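4-hydroxyphenylpyruvate dioxygenase (Pseudomonas putida, PDB 5HMQ) catalyses the metal-dependent dehydration of 3-dehydroshikimate to protocatechuate, a shared intermediate in the breakdown of quinate and shikimate. Local coordinates at residues T15-L20 and R49-D54. Residues are numbered along the deposited sequence; the frame is centred on the assembly and turned at random.
Sequences TLPEKL and RQMCAD
Selenomethionine Met51 and Cys52 meet Pro17 and Leu20 in an apolar helix-to-helix contact on the outside of the N-terminal barrel, without a hydrogen bond across it. The segment axes run nearly parallel, 24° apart, and come within 10.7 Å of each other at their closest, a gap that the Met51 side chain helps to bridge. It leaves its backbone with CG anti to the carbonyl carbon (chi1 -75°), reaches towards helix 16-25 and bends at its last torsion (chi3 -69°), which turns CE toward Leu20 while SE stays against Pro17. SE lies 3.8 Å from Pro17 CG, against the CB-CG side of the pyrrolidine ring, while CE lies 3.7 Å from Leu20 CD1, the Leu20 and Met51 side chains running roughly at right angles. Helix 16-25 follows strand 6-8, and helix 45-55 lies between strands 30-34 and 58-66, so the contact joins neighbouring helices of the outer layer of a TIM barrel, here of the xylose isomerase-like family. A turn beyond Pro17, both methyls of Leu20 face Cys52 SG, which lies 4.0 Å from CD2 and the same from CD1. Tyr41 touches both Pro17 and Met51. Helix 16-25 itself starts in a capping box: Thr15 OG1 accepts from Glu18 N, and Thr15 N returns a bond to Glu18 OE1.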
loop_
_atom_site.group_PDB
_atom_site.type_symbol
_atom_site.label_atom_id
_atom_site.label_comp_id
_atom_site.label_asym_id
_atom_site.label_seq_id
_atom_site.Cartn_x
_atom_site.Cartn_y
_atom_site.Cartn_z
ATOM N N THR C 15 -6.182 -12.203 8.869
ATOM C CA THR C 15 -6.938 -13.089 9.741
ATOM C C THR C 15 -6.388 -13.011 11.160
ATOM O O THR C 15 -5.239 -12.621 11.386
ATOM C CB THR C 15 -6.853 -14.534 9.255
ATOM O OG1 THR C 15 -5.553 -15.053 9.546
ATOM C CG2 THR C 15 -7.043 -14.583 7.752
ATOM N N LEU C 16 -7.220 -13.398 12.127
ATOM C CA LEU C 16 -6.762 -13.417 13.516
ATOM C C LEU C 16 -5.535 -14.297 13.720
ATOM O O LEU C 16 -4.593 -13.850 14.398
ATOM C CB LEU C 16 -7.912 -13.831 14.441
ATOM C CG LEU C 16 -7.603 -13.743 15.937
ATOM C CD1 LEU C 16 -7.025 -12.379 16.296
ATOM C CD2 LEU C 16 -8.847 -14.033 16.758
ATOM N N PRO C 17 -5.457 -15.522 13.178
ATOM C CA PRO C 17 -4.203 -16.286 13.322
ATOM C C PRO C 17 -3.000 -15.596 12.701
ATOM O O PRO C 17 -1.899 -15.654 13.266
ATOM C CB PRO C 17 -4.525 -17.613 12.622
ATOM C CG PRO C 17 -5.996 -17.745 12.745
ATOM C CD PRO C 17 -6.522 -16.350 12.582
ATOM N N GLU C 18 -3.178 -14.952 11.545
ATOM C CA GLU C 18 -2.070 -14.234 10.923
ATOM C C GLU C 18 -1.592 -13.090 11.807
ATOM O O GLU C 18 -0.383 -12.860 11.939
ATOM C CB GLU C 18 -2.493 -13.716 9.549
ATOM C CG GLU C 18 -2.500 -14.777 8.459
ATOM C CD GLU C 18 -3.313 -14.367 7.244
ATOM O OE1 GLU C 18 -3.854 -13.240 7.237
ATOM O OE2 GLU C 18 -3.412 -15.174 6.293
ATOM N N LYS C 19 -2.527 -12.360 12.421
ATOM C CA LYS C 19 -2.147 -11.271 13.316
ATOM C C LYS C 19 -1.384 -11.796 14.525
ATOM O O LYS C 19 -0.321 -11.272 14.878
ATOM C CB LYS C 19 -3.385 -10.492 13.761
ATOM C CG LYS C 19 -4.084 -9.725 12.652
ATOM C CD LYS C 19 -5.268 -8.927 13.187
ATOM C CE LYS C 19 -5.996 -8.197 12.067
ATOM N NZ LYS C 19 -7.062 -7.284 12.576
ATOM N N LEU C 20 -1.903 -12.853 15.160
ATOM C CA LEU C 20 -1.271 -13.365 16.372
ATOM C C LEU C 20 0.126 -13.897 16.086
ATOM O O LEU C 20 1.042 -13.708 16.896
ATOM C CB LEU C 20 -2.133 -14.459 17.003
ATOM C CG LEU C 20 -3.526 -14.053 17.481
ATOM C CD1 LEU C 20 -4.296 -15.277 17.942
ATOM C CD2 LEU C 20 -3.426 -13.022 18.595
ATOM N N ARG C 49 -7.278 -18.649 22.828
ATOM C CA ARG C 49 -6.428 -18.800 24.005
ATOM C C ARG C 49 -5.314 -19.807 23.753
ATOM O O ARG C 49 -4.173 -19.604 24.187
ATOM C CB ARG C 49 -7.271 -19.220 25.207
ATOM C CG ARG C 49 -6.475 -19.443 26.477
ATOM C CD ARG C 49 -7.378 -19.866 27.622
ATOM N NE ARG C 49 -6.687 -19.802 28.906
ATOM C CZ ARG C 49 -7.271 -20.018 30.080
ATOM N NH1 ARG C 49 -8.562 -20.316 30.135
ATOM N NH2 ARG C 49 -6.564 -19.935 31.199
ATOM N N GLN C 50 -5.626 -20.900 23.055
ATOM C CA GLN C 50 -4.610 -21.909 22.777
ATOM C C GLN C 50 -3.549 -21.378 21.820
ATOM O O GLN C 50 -2.355 -21.649 21.999
ATOM C CB GLN C 50 -5.261 -23.172 22.214
ATOM C CG GLN C 50 -4.310 -24.346 22.098
ATOM C CD GLN C 50 -3.765 -24.782 23.446
ATOM O OE1 GLN C 50 -4.525 -25.058 24.376
ATOM N NE2 GLN C 50 -2.442 -24.839 23.562
HETATM N N MSE C 51 -3.958 -20.624 20.802
HETATM C CA MSE C 51 -3.011 -20.045 19.851
HETATM C C MSE C 51 -2.017 -19.117 20.547
HETATM O O MSE C 51 -0.820 -19.160 20.270
HETATM C CB MSE C 51 -3.742 -19.283 18.741
HETATM C CG MSE C 51 -4.417 -20.169 17.708
HETATM SE SE MSE C 51 -4.986 -19.191 16.110
HETATM C CE MSE C 51 -6.418 -18.123 16.888
ATOM N N CYS C 52 -2.520 -18.279 21.458
ATOM C CA CYS C 52 -1.642 -17.348 22.161
ATOM C C CYS C 52 -0.690 -18.080 23.099
ATOM O O CYS C 52 0.480 -17.700 23.225
ATOM C CB CYS C 52 -2.470 -16.323 22.933
ATOM S SG CYS C 52 -3.436 -15.209 21.893
ATOM N N ALA C 53 -1.172 -19.128 23.770
ATOM C CA ALA C 53 -0.291 -19.921 24.622
ATOM C C ALA C 53 0.781 -20.626 23.803
ATOM O O ALA C 53 1.950 -20.679 24.208
ATOM C CB ALA C 53 -1.110 -20.932 25.424
ATOM N N ASP C 54 0.402 -21.182 22.649
ATOM C CA ASP C 54 1.374 -21.846 21.784
ATOM C C ASP C 54 2.401 -20.864 21.231
ATOM O O ASP C 54 3.571 -21.220 21.047
ATOM C CB ASP C 54 0.653 -22.573 20.649
ATOM C CG ASP C 54 -0.191 -23.733 21.147
ATOM O OD1 ASP C 54 0.003 -24.151 22.307
ATOM O OD2 ASP C 54 -1.045 -24.228 20.381
#